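PDB 6HU8: transcriptional regulator ComR from Streptococcus vestibularis F0396, which probably binds DNA through its HTH domain as a peptide-responsive competence regulator of the RNPP family, with a TPR domain following the HTH. Local coordinates for residues K4-R15 against L37-P47. Numbering follows the deposited sequence.
Sequences KDSIGLRIKTER and LIRIEKGESLP
E41 projects from the last turn of helix 34-41 into a hole on helix 3-17 formed by G8, I11, K12 and R15, a knob-into-hole fit. Its CB lies against K12 CB and CD, and its CG packs on K12 CB at 3.8 Å while passing near G8 O. With chi2 at -173° the chain runs straight on from CG and delivers the carboxylate to R15. E41 CD lies 3.6 Å from K12 CB, with E41 OE1 beside K12 CG and E41 OE2 near I11 CG2. R15 grips side-on: NE reaches E41 OE2 at 2.7 Å, nearly straight, and NH2 reaches E41 OE1 at 2.9 Å, each oxygen using its syn lone pair. The guanidinium and carboxylate planes lie only 19° apart. R22 makes a second salt bridge, to E41 OE1, and R15 NH1 donates to M20 O. This pairing joins the first helix of the Cro/C1-type HTH bundle to helix 34-41; the segment axes approach to 8.4 Å with their N-to-C directions 118° apart. Lacking a CB, G8 can bring its CA to 3.2 Å from I40 O in a CA-H...O contact. G43, with positive phi, ends the helix in a Schellman motif; K4 CB abuts G43 O at 3.3 Å, and K4 NZ bonds weakly to the same oxygen. A water bridges K4 O and S45 O, donating to both. Beside it I7 CG2 meets P47 CG, while I11 CD1 packs on I40 CG2 at 3.6 Å.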
loop_
_atom_site.group_PDB
_atom_site.type_symbol
_atom_site.label_atom_id
_atom_site.label_comp_id
_atom_site.label_asym_id
_atom_site.label_seq_id
_atom_site.Cartn_x
_atom_site.Cartn_y
_atom_site.Cartn_z
ATOM N N LYS A 4 2.188 4.310 -25.921
ATOM C CA LYS A 4 1.846 2.963 -25.453
ATOM C C LYS A 4 1.669 1.977 -26.635
ATOM O O LYS A 4 2.180 0.849 -26.591
ATOM C CB LYS A 4 0.579 2.998 -24.585
ATOM C CG LYS A 4 0.802 3.559 -23.191
ATOM C CD LYS A 4 -0.439 3.383 -22.293
ATOM C CE LYS A 4 -1.337 4.615 -22.303
ATOM N NZ LYS A 4 -2.454 4.445 -23.280
ATOM N N ASP A 5 0.960 2.407 -27.681
ATOM C CA ASP A 5 0.772 1.589 -28.886
ATOM C C ASP A 5 2.103 1.237 -29.530
ATOM O O ASP A 5 2.332 0.087 -29.891
ATOM C CB ASP A 5 -0.092 2.306 -29.928
ATOM C CG ASP A 5 -1.538 2.479 -29.492
ATOM O OD1 ASP A 5 -2.030 1.689 -28.655
ATOM O OD2 ASP A 5 -2.186 3.418 -30.007
ATOM N N SER A 6 2.985 2.229 -29.684
ATOM C CA SER A 6 4.216 2.002 -30.443
ATOM C C SER A 6 5.175 1.112 -29.665
ATOM O O SER A 6 5.749 0.168 -30.218
ATOM C CB SER A 6 4.892 3.330 -30.817
ATOM O OG SER A 6 5.175 4.081 -29.648
ATOM N N ILE A 7 5.346 1.407 -28.383
ATOM C CA ILE A 7 6.173 0.566 -27.523
ATOM C C ILE A 7 5.612 -0.868 -27.442
ATOM O O ILE A 7 6.347 -1.827 -27.657
ATOM C CB ILE A 7 6.304 1.176 -26.103
ATOM C CG1 ILE A 7 7.140 2.460 -26.172
ATOM C CG2 ILE A 7 6.951 0.189 -25.146
ATOM C CD1 ILE A 7 7.211 3.215 -24.867
ATOM N N GLY A 8 4.326 -1.012 -27.140
ATOM C CA GLY A 8 3.697 -2.332 -27.151
ATOM C C GLY A 8 3.950 -3.126 -28.439
ATOM O O GLY A 8 4.285 -4.314 -28.411
ATOM N N LEU A 9 3.808 -2.481 -29.590
ATOM C CA LEU A 9 4.006 -3.187 -30.856
ATOM C C LEU A 9 5.476 -3.553 -31.087
ATOM O O LEU A 9 5.769 -4.590 -31.659
ATOM C CB LEU A 9 3.481 -2.349 -32.020
ATOM C CG LEU A 9 3.663 -2.921 -33.422
ATOM C CD1 LEU A 9 2.794 -4.183 -33.646
ATOM C CD2 LEU A 9 3.370 -1.835 -34.450
ATOM N N ARG A 10 6.405 -2.723 -30.623
ATOM C CA ARG A 10 7.824 -3.069 -30.754
ATOM C C ARG A 10 8.171 -4.294 -29.929
ATOM O O ARG A 10 8.907 -5.173 -30.373
ATOM C CB ARG A 10 8.713 -1.901 -30.337
ATOM C CG ARG A 10 9.013 -0.959 -31.475
ATOM C CD ARG A 10 9.901 0.173 -31.031
ATOM N NE ARG A 10 9.473 1.440 -31.621
ATOM C CZ ARG A 10 8.874 2.422 -30.950
ATOM N NH1 ARG A 10 8.528 3.534 -31.589
ATOM N NH2 ARG A 10 8.632 2.309 -29.640
ATOM N N ILE A 11 7.637 -4.341 -28.717
ATOM C CA ILE A 11 7.838 -5.482 -27.850
ATOM C C ILE A 11 7.233 -6.732 -28.472
ATOM O O ILE A 11 7.874 -7.791 -28.530
ATOM C CB ILE A 11 7.216 -5.236 -26.467
ATOM C CG1 ILE A 11 8.032 -4.185 -25.696
ATOM C CG2 ILE A 11 7.132 -6.534 -25.693
ATOM C CD1 ILE A 11 7.322 -3.652 -24.439
ATOM N N LYS A 12 5.990 -6.601 -28.920
ATOM C CA LYS A 12 5.276 -7.718 -29.509
ATOM C C LYS A 12 5.961 -8.222 -30.778
ATOM O O LYS A 12 6.055 -9.441 -30.997
ATOM C CB LYS A 12 3.828 -7.326 -29.816
ATOM C CG LYS A 12 2.983 -8.464 -30.397
ATOM C CD LYS A 12 1.506 -8.112 -30.328
ATOM C CE LYS A 12 0.866 -8.045 -31.704
ATOM N NZ LYS A 12 0.453 -9.391 -32.196
ATOM N N THR A 13 6.427 -7.297 -31.617
ATOM C CA THR A 13 7.061 -7.692 -32.874
ATOM C C THR A 13 8.348 -8.460 -32.611
ATOM O O THR A 13 8.613 -9.474 -33.257
ATOM C CB THR A 13 7.347 -6.479 -33.780
ATOM O OG1 THR A 13 6.105 -5.905 -34.192
ATOM C CG2 THR A 13 8.113 -6.900 -35.024
ATOM N N GLU A 14 9.125 -8.012 -31.639
ATOM C CA GLU A 14 10.395 -8.675 -31.351
ATOM C C GLU A 14 10.196 -10.042 -30.689
ATOM O O GLU A 14 10.917 -11.001 -30.992
ATOM C CB GLU A 14 11.267 -7.792 -30.467
ATOM C CG GLU A 14 12.615 -8.391 -30.140
ATOM C CD GLU A 14 13.496 -8.536 -31.367
ATOM O OE1 GLU A 14 14.217 -9.555 -31.461
ATOM O OE2 GLU A 14 13.467 -7.630 -32.234
ATOM N N ARG A 15 9.233 -10.124 -29.770
ATOM C CA ARG A 15 8.892 -11.400 -29.154
ATOM C C ARG A 15 8.521 -12.429 -30.226
ATOM O O ARG A 15 9.016 -13.567 -30.213
ATOM C CB ARG A 15 7.734 -11.232 -28.156
ATOM C CG ARG A 15 7.356 -12.536 -27.453
ATOM C CD ARG A 15 6.223 -12.385 -26.447
ATOM N NE ARG A 15 5.009 -11.802 -27.027
ATOM C CZ ARG A 15 4.154 -12.446 -27.817
ATOM N NH1 ARG A 15 4.383 -13.705 -28.175
ATOM N NH2 ARG A 15 3.074 -11.823 -28.279
ATOM N N LEU A 37 1.866 -8.381 -19.606
ATOM C CA LEU A 37 2.449 -8.315 -20.957
ATOM C C LEU A 37 1.388 -8.028 -22.019
ATOM O O LEU A 37 1.572 -7.155 -22.857
ATOM C CB LEU A 37 3.200 -9.616 -21.297
ATOM C CG LEU A 37 3.823 -9.679 -22.713
ATOM C CD1 LEU A 37 4.776 -8.504 -22.969
ATOM C CD2 LEU A 37 4.564 -10.991 -22.909
ATOM N N ILE A 38 0.274 -8.759 -22.002
ATOM C CA ILE A 38 -0.801 -8.482 -22.962
ATOM C C ILE A 38 -1.297 -7.017 -22.983
ATOM O O ILE A 38 -1.534 -6.464 -24.052
ATOM C CB ILE A 38 -2.000 -9.419 -22.709
ATOM C CG1 ILE A 38 -1.614 -10.843 -23.119
ATOM C CG2 ILE A 38 -3.194 -9.012 -23.548
ATOM C CD1 ILE A 38 -2.631 -11.897 -22.687
ATOM N N ARG A 39 -1.456 -6.393 -21.815
ATOM C CA ARG A 39 -1.929 -5.016 -21.751
ATOM C C ARG A 39 -0.887 -4.074 -22.362
ATOM O O ARG A 39 -1.233 -3.069 -22.997
ATOM C CB ARG A 39 -2.245 -4.607 -20.298
ATOM C CG ARG A 39 -3.556 -5.198 -19.773
ATOM C CD ARG A 39 -3.969 -4.619 -18.424
ATOM N NE ARG A 39 -3.037 -4.945 -17.348
ATOM C CZ ARG A 39 -3.138 -6.025 -16.580
ATOM N NH1 ARG A 39 -4.129 -6.895 -16.785
ATOM N NH2 ARG A 39 -2.246 -6.248 -15.624
ATOM N N ILE A 40 0.388 -4.406 -22.181
ATOM C CA ILE A 40 1.462 -3.604 -22.785
ATOM C C ILE A 40 1.426 -3.751 -24.304
ATOM O O ILE A 40 1.384 -2.752 -25.028
ATOM C CB ILE A 40 2.857 -4.018 -22.236
ATOM C CG1 ILE A 40 2.995 -3.615 -20.762
ATOM C CG2 ILE A 40 3.996 -3.440 -23.105
ATOM C CD1 ILE A 40 4.234 -4.188 -20.092
ATOM N N GLU A 41 1.404 -4.997 -24.792
ATOM C CA GLU A 41 1.420 -5.236 -26.236
ATOM C C GLU A 41 0.184 -4.679 -26.933
ATOM O O GLU A 41 0.245 -4.354 -28.116
ATOM C CB GLU A 41 1.555 -6.734 -26.546
ATOM C CG GLU A 41 2.928 -7.309 -26.124
ATOM C CD GLU A 41 3.152 -8.758 -26.564
ATOM O OE1 GLU A 41 2.184 -9.415 -26.996
ATOM O OE2 GLU A 41 4.302 -9.243 -26.476
ATOM N N LYS A 42 -0.925 -4.539 -26.208
ATOM C CA LYS A 42 -2.153 -4.016 -26.811
ATOM C C LYS A 42 -2.235 -2.493 -26.714
ATOM O O LYS A 42 -3.208 -1.903 -27.164
ATOM C CB LYS A 42 -3.393 -4.621 -26.144
ATOM C CG LYS A 42 -3.765 -6.022 -26.602
ATOM C CD LYS A 42 -4.936 -6.552 -25.788
ATOM C CE LYS A 42 -5.662 -7.679 -26.499
ATOM N NZ LYS A 42 -4.735 -8.593 -27.234
ATOM N N GLY A 43 -1.233 -1.864 -26.104
ATOM C CA GLY A 43 -1.230 -0.415 -25.947
ATOM C C GLY A 43 -2.055 0.068 -24.758
ATOM O O GLY A 43 -2.227 1.269 -24.571
ATOM N N GLU A 44 -2.556 -0.854 -23.937
ATOM C CA GLU A 44 -3.393 -0.473 -22.789
ATOM C C GLU A 44 -2.609 0.087 -21.615
ATOM O O GLU A 44 -3.100 0.935 -20.860
ATOM C CB GLU A 44 -4.226 -1.672 -22.322
ATOM C CG GLU A 44 -5.230 -2.101 -23.371
ATOM C CD GLU A 44 -5.911 -3.403 -23.028
ATOM O OE1 GLU A 44 -6.108 -3.659 -21.824
ATOM O OE2 GLU A 44 -6.232 -4.174 -23.964
ATOM N N SER A 45 -1.387 -0.377 -21.419
ATOM C CA SER A 45 -0.597 0.269 -20.386
ATOM C C SER A 45 0.849 0.417 -20.806
ATOM O O SER A 45 1.330 -0.260 -21.724
ATOM C CB SER A 45 -0.692 -0.489 -19.059
ATOM O OG SER A 45 -0.522 -1.871 -19.246
ATOM N N LEU A 46 1.522 1.325 -20.111
ATOM C CA LEU A 46 2.906 1.655 -20.360
ATOM C C LEU A 46 3.763 0.770 -19.479
ATOM O O LEU A 46 3.445 0.587 -18.305
ATOM C CB LEU A 46 3.156 3.138 -20.038
ATOM C CG LEU A 46 4.512 3.751 -20.383
ATOM C CD1 LEU A 46 4.684 3.819 -21.888
ATOM C CD2 LEU A 46 4.668 5.153 -19.754
ATOM N N PRO A 47 4.868 0.231 -20.019
ATOM C CA PRO A 47 5.744 -0.501 -19.098
ATOM C C PRO A 47 6.491 0.423 -18.143
ATOM O O PRO A 47 6.964 1.511 -18.540
ATOM C CB PRO A 47 6.725 -1.209 -20.024
ATOM C CG PRO A 47 6.722 -0.412 -21.273
ATOM C CD PRO A 47 5.380 0.245 -21.397
HETATM O O HOH W 1 3.278 0.288 -23.924
#